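Local coordinates for cell division control protein 45 cdc45 putative (Entamoeba histolytica, PDB 6CC2) that probably serves eukaryotic DNA replication as the Cdc45 component of the CMG replicative helicase, and may switch between conformations to regulate it, at residues T32-V37 and I206-Q211; W202-I206 and I352-A358; L262-Y268 and A306-K311; M299-Q305 and M317-F321. All coordinates share one frame; numbering follows the deposited sequence.

Interaction 1: T32-V37 and I206-Q211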
loop_
_atom_site.group_PDB
_atom_site.type_symbol
_atom_site.label_atom_id
_atom_site.label_comp_id
_atom_site.label_asym_id
_atom_site.label_seq_id
_atom_site.Cartn_x
_atom_site.Cartn_y
_atom_site.Cartn_z
ATOM N N THR A 32 -5.515 2.057 -1.685
ATOM C CA THR A 32 -4.173 1.641 -2.099
ATOM C C THR A 32 -3.724 2.517 -3.257
ATOM O O THR A 32 -4.547 3.041 -4.004
ATOM C CB THR A 32 -4.135 0.157 -2.534
ATOM O OG1 THR A 32 -4.747 -0.020 -3.789
ATOM C CG2 THR A 32 -4.822 -0.746 -1.477
ATOM N N VAL A 33 -2.413 2.681 -3.396
ATOM C CA VAL A 33 -1.898 3.459 -4.521
ATOM C C VAL A 33 -2.261 2.780 -5.828
ATOM O O VAL A 33 -2.574 3.445 -6.824
ATOM C CB VAL A 33 -0.378 3.644 -4.380
ATOM C CG1 VAL A 33 0.184 4.308 -5.641
ATOM C CG2 VAL A 33 -0.048 4.475 -3.136
ATOM N N ASP A 34 -2.192 1.442 -5.861
ATOM C CA ASP A 34 -2.605 0.682 -7.054
ATOM C C ASP A 34 -4.033 1.017 -7.457
ATOM O O ASP A 34 -4.342 1.173 -8.646
ATOM C CB ASP A 34 -2.449 -0.813 -6.762
ATOM C CG ASP A 34 -2.465 -1.685 -8.006
ATOM O OD1 ASP A 34 -2.194 -1.219 -9.143
ATOM O OD2 ASP A 34 -2.724 -2.894 -7.822
ATOM N N ALA A 35 -4.930 1.136 -6.486
ATOM C CA ALA A 35 -6.304 1.502 -6.794
ATOM C C ALA A 35 -6.387 2.896 -7.407
ATOM O O ALA A 35 -7.154 3.104 -8.351
ATOM C CB ALA A 35 -7.176 1.418 -5.541
ATOM N N ILE A 36 -5.597 3.849 -6.909
ATOM C CA ILE A 36 -5.593 5.188 -7.508
ATOM C C ILE A 36 -5.100 5.110 -8.947
ATOM O O ILE A 36 -5.637 5.770 -9.854
ATOM C CB ILE A 36 -4.751 6.170 -6.691
ATOM C CG1 ILE A 36 -5.262 6.255 -5.242
ATOM C CG2 ILE A 36 -4.795 7.586 -7.325
ATOM C CD1 ILE A 36 -4.518 7.263 -4.379
ATOM N N VAL A 37 -4.055 4.309 -9.179
ATOM C CA VAL A 37 -3.545 4.119 -10.541
ATOM C C VAL A 37 -4.646 3.603 -11.455
ATOM O O VAL A 37 -4.809 4.061 -12.589
ATOM C CB VAL A 37 -2.342 3.161 -10.525
ATOM C CG1 VAL A 37 -2.009 2.662 -11.920
ATOM C CG2 VAL A 37 -1.131 3.836 -9.853
ATOM N N ILE A 206 3.985 2.463 -11.089
ATOM C CA ILE A 206 3.751 2.879 -9.709
ATOM C C ILE A 206 2.835 1.893 -9.005
ATOM O O ILE A 206 3.049 1.551 -7.828
ATOM C CB ILE A 206 3.181 4.311 -9.670
ATOM C CG1 ILE A 206 4.272 5.276 -10.154
ATOM C CG2 ILE A 206 2.667 4.665 -8.262
ATOM C CD1 ILE A 206 3.815 6.673 -10.372
ATOM N N GLY A 207 1.804 1.418 -9.718
ATOM C CA GLY A 207 0.873 0.463 -9.121
ATOM C C GLY A 207 1.528 -0.847 -8.715
ATOM O O GLY A 207 1.274 -1.356 -7.623
ATOM N N VAL A 208 2.377 -1.416 -9.574
ATOM C CA VAL A 208 3.005 -2.674 -9.221
ATOM C C VAL A 208 4.102 -2.459 -8.181
ATOM O O VAL A 208 4.329 -3.314 -7.336
ATOM C CB VAL A 208 3.529 -3.412 -10.458
ATOM C CG1 VAL A 208 4.724 -2.729 -11.063
ATOM C CG2 VAL A 208 3.878 -4.866 -10.084
ATOM N N CYS A 209 4.789 -1.311 -8.213
ATOM C CA CYS A 209 5.695 -0.980 -7.126
ATOM C C CYS A 209 4.942 -0.910 -5.793
ATOM O O CYS A 209 5.454 -1.368 -4.763
ATOM C CB CYS A 209 6.390 0.355 -7.389
ATOM S SG CYS A 209 7.631 0.276 -8.679
ATOM N N ASP A 210 3.735 -0.330 -5.798
ATOM C CA ASP A 210 2.906 -0.303 -4.581
ATOM C C ASP A 210 2.640 -1.719 -4.077
ATOM O O ASP A 210 2.750 -2.000 -2.874
ATOM C CB ASP A 210 1.594 0.430 -4.859
ATOM C CG ASP A 210 0.655 0.411 -3.659
ATOM O OD1 ASP A 210 1.102 0.780 -2.547
ATOM O OD2 ASP A 210 -0.545 0.034 -3.828
ATOM N N GLN A 211 2.268 -2.634 -4.980
ATOM C CA GLN A 211 2.058 -4.022 -4.549
ATOM C C GLN A 211 3.299 -4.600 -3.881
ATOM O O GLN A 211 3.203 -5.312 -2.871
ATOM C CB GLN A 211 1.690 -4.902 -5.734
ATOM C CG GLN A 211 0.283 -4.734 -6.250
ATOM C CD GLN A 211 -0.012 -5.806 -7.275
ATOM O OE1 GLN A 211 0.713 -5.957 -8.256
ATOM N NE2 GLN A 211 -1.062 -6.587 -7.023
HETATM O O HOH W 1 -0.855 1.537 -1.011
#
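Asp210 reaches across from helix 199-213 to the first turn of helix 33-48, and its carboxylate makes the one direct hydrogen bond of this contact. Asp34 N donates to Asp210 OD2 over 3.0 Å, nearly straight at 159° but from above the carboxylate plane. Asp210 CG stands anti to its backbone N (chi1 176°), which carries the group over to the start of the other helix, where the helix dipole would probably favour a negative charge. Water 1 adds a second link, donating to Asp210 OD1 at 2.6 Å and accepting from Val33 N. Thr32 is the N-cap: its OG1 takes the N-H of Ala35 at 2.9 Å.

The apolar part of the contact is Val33 CG1 against Ile206 CG2 at 3.6 Å; one turn on, Val37 CG2 packs on the backbone at Gly207 N, 3.8 Å away. The bare Gly207 lets the backbones close to 4.1 Å between its CA and Asp34 CA. Asp34 OD1 rests on Gly207 CA, though its carboxylate is held by Ser181, Val182 N and Gly183 N.

The two short helical segments run antiparallel, their axes 8.1 Å apart. The pair joins the helix following strand 24-29 of the parallel sheet to helix 199-213, with helices 354-364 and 374-385 packed alongside.

Interaction 2: W202-I206 and I352-A358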
loop_
_atom_site.group_PDB
_atom_site.type_symbol
_atom_site.label_atom_id
_atom_site.label_comp_id
_atom_site.label_asym_id
_atom_site.label_seq_id
_atom_site.Cartn_x
_atom_site.Cartn_y
_atom_site.Cartn_z
ATOM N N TRP A 202 3.959 4.575 -16.809
ATOM C CA TRP A 202 4.436 5.175 -15.563
ATOM C C TRP A 202 3.467 4.904 -14.424
ATOM O O TRP A 202 3.860 4.458 -13.339
ATOM C CB TRP A 202 4.614 6.677 -15.779
ATOM C CG TRP A 202 4.898 7.511 -14.569
ATOM C CD1 TRP A 202 4.162 8.580 -14.128
ATOM C CD2 TRP A 202 6.003 7.387 -13.672
ATOM N NE1 TRP A 202 4.760 9.153 -13.042
ATOM C CE2 TRP A 202 5.885 8.426 -12.721
ATOM C CE3 TRP A 202 7.109 6.527 -13.599
ATOM C CZ2 TRP A 202 6.815 8.609 -11.694
ATOM C CZ3 TRP A 202 8.016 6.699 -12.571
ATOM C CH2 TRP A 202 7.869 7.734 -11.634
ATOM N N TYR A 203 2.176 5.161 -14.658
ATOM C CA TYR A 203 1.180 4.897 -13.614
ATOM C C TYR A 203 1.151 3.414 -13.280
ATOM O O TYR A 203 1.167 3.030 -12.113
ATOM C CB TYR A 203 -0.184 5.399 -14.089
ATOM C CG TYR A 203 -0.190 6.881 -14.447
ATOM C CD1 TYR A 203 0.601 7.786 -13.775
ATOM C CD2 TYR A 203 -0.999 7.358 -15.471
ATOM C CE1 TYR A 203 0.610 9.137 -14.108
ATOM C CE2 TYR A 203 -1.007 8.706 -15.819
ATOM C CZ TYR A 203 -0.195 9.590 -15.124
ATOM O OH TYR A 203 -0.174 10.919 -15.435
ATOM N N ALA A 204 1.133 2.555 -14.303
ATOM C CA ALA A 204 1.107 1.124 -14.033
ATOM C C ALA A 204 2.347 0.683 -13.268
ATOM O O ALA A 204 2.274 -0.215 -12.403
ATOM C CB ALA A 204 0.987 0.341 -15.347
ATOM N N ALA A 205 3.516 1.248 -13.598
ATOM C CA ALA A 205 4.721 0.919 -12.844
ATOM C C ALA A 205 4.573 1.288 -11.374
ATOM O O ALA A 205 4.947 0.504 -10.486
ATOM C CB ALA A 205 5.941 1.632 -13.447
ATOM N N ILE A 206 3.985 2.463 -11.089
ATOM C CA ILE A 206 3.751 2.879 -9.709
ATOM C C ILE A 206 2.835 1.893 -9.005
ATOM O O ILE A 206 3.049 1.551 -7.828
ATOM C CB ILE A 206 3.181 4.311 -9.670
ATOM C CG1 ILE A 206 4.272 5.276 -10.154
ATOM C CG2 ILE A 206 2.667 4.665 -8.262
ATOM C CD1 ILE A 206 3.815 6.673 -10.372
ATOM N N ILE A 352 13.530 10.242 -10.145
ATOM C CA ILE A 352 12.328 9.731 -9.509
ATOM C C ILE A 352 11.930 8.422 -10.185
ATOM O O ILE A 352 11.458 8.423 -11.337
ATOM C CB ILE A 352 11.183 10.752 -9.573
ATOM C CG1 ILE A 352 11.576 12.059 -8.872
ATOM C CG2 ILE A 352 9.943 10.155 -8.921
ATOM C CD1 ILE A 352 10.505 13.143 -8.904
ATOM N N SER A 353 12.078 7.319 -9.460
ATOM C CA SER A 353 11.618 6.020 -9.926
ATOM C C SER A 353 10.168 5.781 -9.502
ATOM O O SER A 353 9.602 6.496 -8.663
ATOM C CB SER A 353 12.495 4.908 -9.374
ATOM O OG SER A 353 12.133 4.676 -8.030
ATOM N N ALA A 354 9.576 4.730 -10.069
ATOM C CA ALA A 354 8.218 4.354 -9.685
ATOM C C ALA A 354 8.159 3.865 -8.248
ATOM O O ALA A 354 7.096 3.955 -7.632
ATOM C CB ALA A 354 7.677 3.308 -10.656
ATOM N N PHE A 355 9.282 3.374 -7.680
ATOM C CA PHE A 355 9.296 3.071 -6.258
ATOM C C PHE A 355 9.260 4.347 -5.435
ATOM O O PHE A 355 8.521 4.436 -4.445
ATOM C CB PHE A 355 10.531 2.258 -5.886
ATOM C CG PHE A 355 10.400 0.787 -6.157
ATOM C CD1 PHE A 355 9.421 0.045 -5.527
ATOM C CD2 PHE A 355 11.256 0.152 -7.014
ATOM C CE1 PHE A 355 9.316 -1.316 -5.753
ATOM C CE2 PHE A 355 11.161 -1.208 -7.232
ATOM C CZ PHE A 355 10.182 -1.927 -6.610
ATOM N N ASP A 356 10.061 5.348 -5.830
ATOM C CA ASP A 356 10.045 6.622 -5.120
ATOM C C ASP A 356 8.640 7.207 -5.131
ATOM O O ASP A 356 8.133 7.696 -4.110
ATOM C CB ASP A 356 10.998 7.631 -5.753
ATOM C CG ASP A 356 12.452 7.189 -5.734
ATOM O OD1 ASP A 356 12.888 6.518 -4.781
ATOM O OD2 ASP A 356 13.173 7.560 -6.728
ATOM N N ALA A 357 8.015 7.204 -6.311
ATOM C CA ALA A 357 6.682 7.767 -6.449
ATOM C C ALA A 357 5.655 6.983 -5.640
ATOM O O ALA A 357 4.753 7.583 -5.029
ATOM C CB ALA A 357 6.297 7.793 -7.922
ATOM N N ALA A 358 5.749 5.639 -5.645
ATOM C CA ALA A 358 4.824 4.854 -4.833
ATOM C C ALA A 358 4.998 5.141 -3.336
ATOM O O ALA A 358 4.010 5.212 -2.581
ATOM C CB ALA A 358 4.986 3.380 -5.139
#
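Trp202 holds CG anti to its backbone N (chi1 171°), and this swings the indole out beside helix 199-213 so that its six-membered ring reaches the start of helix 354-364. Ile206, one turn on, has CG1 beside its own backbone N (chi1 -67°) and an extended chain beyond, which lays CD1 over one face of that indole, offset toward the rim.

Both side chains work against a row of alanines. Trp202 CZ3 sits 3.5 Å from Ala354 N and CZ2 is 3.9 Å from Ala357 CB, while CH2 comes to 3.7 Å from both Ile352 O and Ser353 O. The methyl of Ala357 also takes Ile206 CD1 at 3.7 Å, and Ala358 CB packs against Ile206 CG2. Ala205 CB and Ala354 CB touch directly at 3.7 Å; with two methyl groups meeting here, the backbones come close, Ile206 CA to Ala354 CA 4.7 Å.

Ser353 and Asp356 form a capping box that fixes the helix start: Asp356 N donates to Ser353 OG (3.1 Å), and Ser353 N donates back to Asp356 OD2 (3.0 Å, 173°). Asp356 OD2 also meets Arg263 in a salt bridge.

No hydrogen bond crosses between the segments, and the buried Ile352 O has no polar partner. Cohesion here therefore rests on close-fitting apolar surfaces, while the polar bonds shape the helix end that presents them.

Interaction 3: L262-Y268 and A306-K311. With EDO (1,2-ethanediol), chain K.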
loop_
_atom_site.group_PDB
_atom_site.type_symbol
_atom_site.label_atom_id
_atom_site.label_comp_id
_atom_site.label_asym_id
_atom_site.label_seq_id
_atom_site.Cartn_x
_atom_site.Cartn_y
_atom_site.Cartn_z
ATOM N N LEU A 262 16.381 6.447 -1.409
ATOM C CA LEU A 262 17.805 6.750 -1.314
ATOM C C LEU A 262 18.181 8.040 -2.049
ATOM O O LEU A 262 18.859 8.899 -1.493
ATOM C CB LEU A 262 18.601 5.566 -1.856
ATOM C CG LEU A 262 20.137 5.689 -1.897
ATOM C CD1 LEU A 262 20.683 5.867 -0.497
ATOM C CD2 LEU A 262 20.777 4.495 -2.588
ATOM N N ARG A 263 17.791 8.176 -3.316
ATOM C CA ARG A 263 18.178 9.346 -4.084
ATOM C C ARG A 263 17.618 10.632 -3.505
ATOM O O ARG A 263 18.147 11.704 -3.782
ATOM C CB ARG A 263 17.744 9.180 -5.541
ATOM C CG ARG A 263 18.615 8.230 -6.345
ATOM C CD ARG A 263 18.114 8.088 -7.798
ATOM N NE ARG A 263 16.778 7.486 -7.796
ATOM C CZ ARG A 263 16.554 6.184 -7.665
ATOM N NH1 ARG A 263 17.557 5.322 -7.573
ATOM N NH2 ARG A 263 15.310 5.740 -7.636
ATOM N N HIS A 264 16.575 10.545 -2.684
ATOM C CA HIS A 264 15.897 11.711 -2.121
ATOM C C HIS A 264 16.150 11.839 -0.626
ATOM O O HIS A 264 15.440 12.566 0.085
ATOM C CB HIS A 264 14.412 11.597 -2.454
ATOM C CG HIS A 264 14.197 11.213 -3.879
ATOM N ND1 HIS A 264 14.456 12.077 -4.924
ATOM C CD2 HIS A 264 13.848 10.035 -4.445
ATOM C CE1 HIS A 264 14.245 11.442 -6.068
ATOM N NE2 HIS A 264 13.905 10.199 -5.801
ATOM N N TRP A 265 17.174 11.166 -0.139
ATOM C CA TRP A 265 17.459 11.103 1.290
ATOM C C TRP A 265 18.972 11.115 1.450
ATOM O O TRP A 265 19.678 11.815 0.702
ATOM C CB TRP A 265 16.824 9.852 1.885
ATOM C CG TRP A 265 16.476 9.897 3.324
ATOM C CD1 TRP A 265 16.814 10.837 4.232
ATOM C CD2 TRP A 265 15.647 8.944 4.016
ATOM N NE1 TRP A 265 16.265 10.532 5.465
ATOM C CE2 TRP A 265 15.558 9.364 5.354
ATOM C CE3 TRP A 265 14.993 7.778 3.627
ATOM C CZ2 TRP A 265 14.826 8.665 6.306
ATOM C CZ3 TRP A 265 14.276 7.088 4.575
ATOM C CH2 TRP A 265 14.194 7.536 5.895
ATOM N N THR A 266 19.467 10.375 2.445
ATOM C CA THR A 266 20.892 10.177 2.690
ATOM C C THR A 266 21.160 8.680 2.739
ATOM O O THR A 266 20.273 7.894 3.069
ATOM C CB THR A 266 21.378 10.797 3.996
ATOM O OG1 THR A 266 20.842 10.067 5.120
ATOM C CG2 THR A 266 20.978 12.277 4.119
ATOM N N LEU A 267 22.400 8.282 2.432
ATOM C CA LEU A 267 22.748 6.867 2.541
ATOM C C LEU A 267 22.499 6.361 3.951
ATOM O O LEU A 267 21.909 5.294 4.150
ATOM C CB LEU A 267 24.205 6.661 2.153
ATOM C CG LEU A 267 24.773 5.272 2.475
ATOM C CD1 LEU A 267 23.983 4.183 1.782
ATOM C CD2 LEU A 267 26.264 5.207 2.099
ATOM N N TYR A 268 22.935 7.134 4.947
ATOM C CA TYR A 268 22.858 6.717 6.338
ATOM C C TYR A 268 21.429 6.405 6.743
ATOM O O TYR A 268 21.147 5.331 7.279
ATOM C CB TYR A 268 23.441 7.826 7.213
ATOM C CG TYR A 268 23.616 7.491 8.668
ATOM C CD1 TYR A 268 24.786 6.901 9.132
ATOM C CD2 TYR A 268 22.626 7.789 9.576
ATOM C CE1 TYR A 268 24.968 6.610 10.465
ATOM C CE2 TYR A 268 22.791 7.493 10.931
ATOM C CZ TYR A 268 23.961 6.902 11.362
ATOM O OH TYR A 268 24.130 6.606 12.687
ATOM N N ALA A 306 28.271 9.871 4.483
ATOM C CA ALA A 306 27.080 9.035 4.523
ATOM C C ALA A 306 25.852 9.827 4.955
ATOM O O ALA A 306 24.722 9.453 4.619
ATOM C CB ALA A 306 27.284 7.857 5.480
ATOM N N GLN A 307 26.053 10.905 5.706
ATOM C CA GLN A 307 24.939 11.654 6.285
ATOM C C GLN A 307 24.599 12.938 5.528
ATOM O O GLN A 307 23.678 13.655 5.933
ATOM C CB GLN A 307 25.243 11.982 7.745
ATOM C CG GLN A 307 25.261 10.757 8.636
ATOM C CD GLN A 307 25.550 11.098 10.083
ATOM O OE1 GLN A 307 26.121 12.135 10.371
ATOM N NE2 GLN A 307 25.151 10.217 10.990
ATOM N N GLN A 308 25.290 13.236 4.444
ATOM C CA GLN A 308 24.817 14.309 3.581
ATOM C C GLN A 308 23.878 13.743 2.524
ATOM O O GLN A 308 23.728 12.527 2.367
ATOM C CB GLN A 308 25.971 15.051 2.937
ATOM C CG GLN A 308 26.736 14.263 1.905
ATOM C CD GLN A 308 27.886 15.080 1.335
ATOM O OE1 GLN A 308 28.987 15.084 1.878
ATOM N NE2 GLN A 308 27.617 15.798 0.246
ATOM N N SER A 309 23.191 14.645 1.816
ATOM C CA SER A 309 22.275 14.229 0.760
ATOM C C SER A 309 22.981 13.284 -0.213
ATOM O O SER A 309 24.119 13.525 -0.619
ATOM C CB SER A 309 21.758 15.467 0.019
ATOM O OG SER A 309 21.331 15.136 -1.286
ATOM N N TYR A 310 22.312 12.182 -0.550
ATOM C CA TYR A 310 22.896 11.214 -1.473
ATOM C C TYR A 310 23.233 11.855 -2.807
ATOM O O TYR A 310 24.229 11.485 -3.450
ATOM C CB TYR A 310 21.931 10.053 -1.650
ATOM C CG TYR A 310 22.495 8.893 -2.452
ATOM C CD1 TYR A 310 23.359 7.983 -1.862
ATOM C CD2 TYR A 310 22.159 8.709 -3.772
ATOM C CE1 TYR A 310 23.860 6.922 -2.576
ATOM C CE2 TYR A 310 22.650 7.645 -4.496
ATOM C CZ TYR A 310 23.515 6.766 -3.886
ATOM O OH TYR A 310 24.024 5.704 -4.607
ATOM N N LYS A 311 22.441 12.844 -3.235
ATOM C CA LYS A 311 22.721 13.484 -4.516
ATOM C C LYS A 311 24.046 14.241 -4.506
ATOM O O LYS A 311 24.670 14.392 -5.557
ATOM C CB LYS A 311 21.582 14.419 -4.904
ATOM C CG LYS A 311 20.365 13.656 -5.417
ATOM C CD LYS A 311 19.235 14.574 -5.869
ATOM C CE LYS A 311 18.068 13.744 -6.413
ATOM N NZ LYS A 311 16.936 14.600 -6.867
HETATM C C1 EDO K . 21.519 3.512 -6.493
HETATM O O1 EDO K . 22.563 3.408 -7.468
HETATM C C2 EDO K . 20.937 4.922 -6.528
HETATM O O2 EDO K . 20.510 5.238 -7.858
HETATM O O HOH W 2 19.432 13.122 -1.838
HETATM O O HOH W 3 15.222 14.706 -4.315
HETATM O O HOH W 4 24.288 10.049 1.357
#
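Tyr310 N gives a nearly straight bond (175°) to Trp265 O at 2.9 Å, lying in the carbonyl plane, and Tyr268 N donates to Ala306 O at 2.9 Å, tilted from that carbonyl's plane, so two backbone bonds pin the loop 306-311 along 262-268.

Tyr310 supplies the central side chain. Leu262 stands over one face of its ring, with CG 3.8 Å from the centroid and only 4° off the normal, a clear CH-pi contact. Leu267 CB comes at the ring edge. At the other end Gln307 runs alongside Tyr268, pointing the same way: its CG makes a CH-pi contact and its NE2 lies 3.5 Å from Tyr268 CZ, over the same face, with the amide turned almost perpendicular to the ring. Asp293 takes the Tyr268 hydroxyl. Thr266 CG2 touches Gln308 O at 3.3 Å.

Three waters fill in the polar gaps. Water 2 donates to the carbonyls of Arg263 and Trp265 and accepts from Ser309 OG; water 3 connects His264 ND1 with Lys311 NZ; water 4 joins Leu267 N to Gln308 O. Lys311 stretches out fully, its CE 3.3 Å from Arg263 O, to bring NZ to Ser351 OG. Arg263 NH1 donates to O2 of an ethanediol, probably from the crystallisation liquor, at 3.0 Å; the same guanidinium gives NE to Ser351 O and forms salt bridges with Asp256 and Asp356.

Thr266 is the N-cap of helix 267-273, its OG1 taking Asp269 N, and the contact as a whole is a loop-to-loop seam, part backbone-bonded and part water-bridged, that ties this helix start to the connection between helices 303-306 and 315-331.

Interaction 4: M299-Q305 and M317-F321. With EDO (1,2-ethanediol), chain L.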
loop_
_atom_site.group_PDB
_atom_site.type_symbol
_atom_site.label_atom_id
_atom_site.label_comp_id
_atom_site.label_asym_id
_atom_site.label_seq_id
_atom_site.Cartn_x
_atom_site.Cartn_y
_atom_site.Cartn_z
HETATM N N MSE A 299 32.479 0.065 5.369
HETATM C CA MSE A 299 32.399 0.377 3.946
HETATM C C MSE A 299 33.464 1.388 3.532
HETATM O O MSE A 299 33.664 1.644 2.340
HETATM C CB MSE A 299 31.010 0.912 3.596
HETATM C CG MSE A 299 29.922 -0.096 3.813
HETATM SE SE MSE A 299 28.217 0.547 3.114
HETATM C CE MSE A 299 27.998 2.072 4.219
ATOM N N GLY A 300 34.151 1.951 4.524
ATOM C CA GLY A 300 35.132 2.984 4.269
ATOM C C GLY A 300 34.543 4.329 3.942
ATOM O O GLY A 300 35.197 5.144 3.280
ATOM N N ILE A 301 33.323 4.595 4.389
ATOM C CA ILE A 301 32.637 5.853 4.115
ATOM C C ILE A 301 32.560 6.654 5.410
ATOM O O ILE A 301 31.958 6.183 6.384
ATOM C CB ILE A 301 31.236 5.611 3.541
ATOM C CG1 ILE A 301 31.330 4.801 2.244
ATOM C CG2 ILE A 301 30.511 6.929 3.309
ATOM C CD1 ILE A 301 29.989 4.315 1.723
ATOM N N PRO A 302 33.113 7.860 5.464
ATOM C CA PRO A 302 32.965 8.672 6.680
ATOM C C PRO A 302 31.518 9.109 6.887
ATOM O O PRO A 302 30.730 9.228 5.947
ATOM C CB PRO A 302 33.891 9.875 6.434
ATOM C CG PRO A 302 34.026 9.962 4.954
ATOM C CD PRO A 302 33.912 8.541 4.427
ATOM N N LEU A 303 31.171 9.360 8.151
ATOM C CA LEU A 303 29.806 9.798 8.443
ATOM C C LEU A 303 29.485 11.131 7.772
ATOM O O LEU A 303 28.328 11.385 7.417
ATOM C CB LEU A 303 29.603 9.899 9.949
ATOM C CG LEU A 303 29.523 8.582 10.715
ATOM C CD1 LEU A 303 29.194 8.871 12.181
ATOM C CD2 LEU A 303 28.483 7.635 10.137
ATOM N N SER A 304 30.482 11.986 7.575
ATOM C CA SER A 304 30.241 13.259 6.900
ATOM C C SER A 304 29.773 13.049 5.466
ATOM O O SER A 304 29.058 13.893 4.916
ATOM C CB SER A 304 31.510 14.110 6.914
ATOM O OG SER A 304 32.532 13.475 6.174
ATOM N N GLN A 305 30.177 11.949 4.842
ATOM C CA GLN A 305 29.693 11.601 3.510
ATOM C C GLN A 305 28.384 10.836 3.566
ATOM O O GLN A 305 27.475 11.098 2.771
ATOM C CB GLN A 305 30.754 10.781 2.761
ATOM C CG GLN A 305 31.947 11.608 2.243
ATOM C CD GLN A 305 31.589 12.462 1.027
ATOM O OE1 GLN A 305 30.886 12.019 0.120
ATOM N NE2 GLN A 305 32.084 13.694 1.007
HETATM N N MSE A 317 32.232 7.683 -3.236
HETATM C CA MSE A 317 31.627 7.082 -2.068
HETATM C C MSE A 317 30.457 6.191 -2.508
HETATM O O MSE A 317 30.220 5.148 -1.925
HETATM C CB MSE A 317 31.135 8.137 -1.080
HETATM C CG MSE A 317 32.244 8.921 -0.405
HETATM SE SE MSE A 317 33.547 7.819 0.575
HETATM C CE MSE A 317 34.944 7.746 -0.806
ATOM N N LYS A 318 29.754 6.613 -3.562
ATOM C CA LYS A 318 28.657 5.796 -4.072
ATOM C C LYS A 318 29.179 4.462 -4.601
ATOM O O LYS A 318 28.543 3.417 -4.400
ATOM C CB LYS A 318 27.908 6.548 -5.168
ATOM C CG LYS A 318 27.037 7.681 -4.652
ATOM C CD LYS A 318 26.361 8.416 -5.791
ATOM C CE LYS A 318 25.377 9.455 -5.269
ATOM N NZ LYS A 318 25.672 10.818 -5.779
ATOM N N ASN A 319 30.323 4.488 -5.280
ATOM C CA ASN A 319 30.923 3.263 -5.816
ATOM C C ASN A 319 31.327 2.325 -4.683
ATOM O O ASN A 319 31.105 1.111 -4.764
ATOM C CB ASN A 319 32.132 3.586 -6.690
ATOM C CG ASN A 319 31.763 4.306 -7.988
ATOM O OD1 ASN A 319 30.641 4.220 -8.466
ATOM N ND2 ASN A 319 32.719 5.017 -8.554
ATOM N N LYS A 320 31.900 2.874 -3.605
ATOM C CA LYS A 320 32.250 2.057 -2.444
ATOM C C LYS A 320 31.015 1.419 -1.831
ATOM O O LYS A 320 31.015 0.229 -1.489
ATOM C CB LYS A 320 32.977 2.897 -1.383
ATOM C CG LYS A 320 34.459 3.081 -1.622
ATOM C CD LYS A 320 35.075 4.027 -0.570
ATOM C CE LYS A 320 36.364 3.469 0.014
ATOM N NZ LYS A 320 37.267 4.551 0.448
ATOM N N PHE A 321 29.954 2.209 -1.659
ATOM C CA PHE A 321 28.712 1.703 -1.074
ATOM C C PHE A 321 28.135 0.573 -1.917
ATOM O O PHE A 321 27.798 -0.499 -1.398
ATOM C CB PHE A 321 27.728 2.865 -0.936
ATOM C CG PHE A 321 26.283 2.456 -0.963
ATOM C CD1 PHE A 321 25.728 1.729 0.067
ATOM C CD2 PHE A 321 25.479 2.819 -2.037
ATOM C CE1 PHE A 321 24.384 1.362 0.028
ATOM C CE2 PHE A 321 24.146 2.451 -2.084
ATOM C CZ PHE A 321 23.602 1.720 -1.047
HETATM C C1 EDO L . 27.066 11.484 -8.784
HETATM O O1 EDO L . 27.289 11.630 -7.374
HETATM C C2 EDO L . 25.579 11.311 -9.081
HETATM O O2 EDO L . 24.836 12.425 -8.559
#
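Met299, a selenomethionine, lies beside Phe321 and points the same way, its SE at the edge of the ring and 4.1 Å from CD1: a Met-aromatic contact with selenium 88° off the ring normal. Gly300 follows in a Schellman motif with positive phi (75°), ending helix 288-298, and its carbonyl faces the Lys320 side chain, with O 3.6 Å from NZ.

Ile301 rests its CD1 on the other helix, 3.7 Å from Met317 O and 3.8 Å from Phe321 CB. The Ile301 and Met317 side chains slide past each other in opposite directions, Ile301 CG1 4.1 Å from the selenium. That selenium also meets Pro302 CD at 3.9 Å, the two side chains crossing at about a right angle; the bend of Met317 at chi2 (-57°) sets the selenium beside the proline. Gln305 closes the row: bent at chi2, it brings OE1 to within 3.4 Å of Met317 CG, while the same oxygen accepts a hydrogen bond from Ser314 N.

No hydrogen bond joins the two segments directly. The turn after helix 288-298, with the short helix 303-306 that follows it, packs on the early part of helix 315-331, and helix 267-273 adjoins both sides, with Leu267 touching Ile301 and Phe321.

Interactions 1 and 2 lie on successive turns of helix 199-213 and share Ile206, their centres 8 Å apart; along the chain their segments alternate. That helix therefore joins helix 33-48, next to the N-terminal parallel sheet, to helix 354-364. Interactions 3 and 4 also alternate, with centres 11 Å apart, and both are nested in the chain loop that interaction 2 closes. They touch through Leu267 and Phe321. The two pairs meet mainly at Asp356, whose carboxylate forms a salt bridge with Arg263, although the centres of interactions 2 and 3 are 19 Å apart. A buried helical core is thus connected outward to a more peripheral helical region, about 33 Å between the centres of interactions 1 and 4.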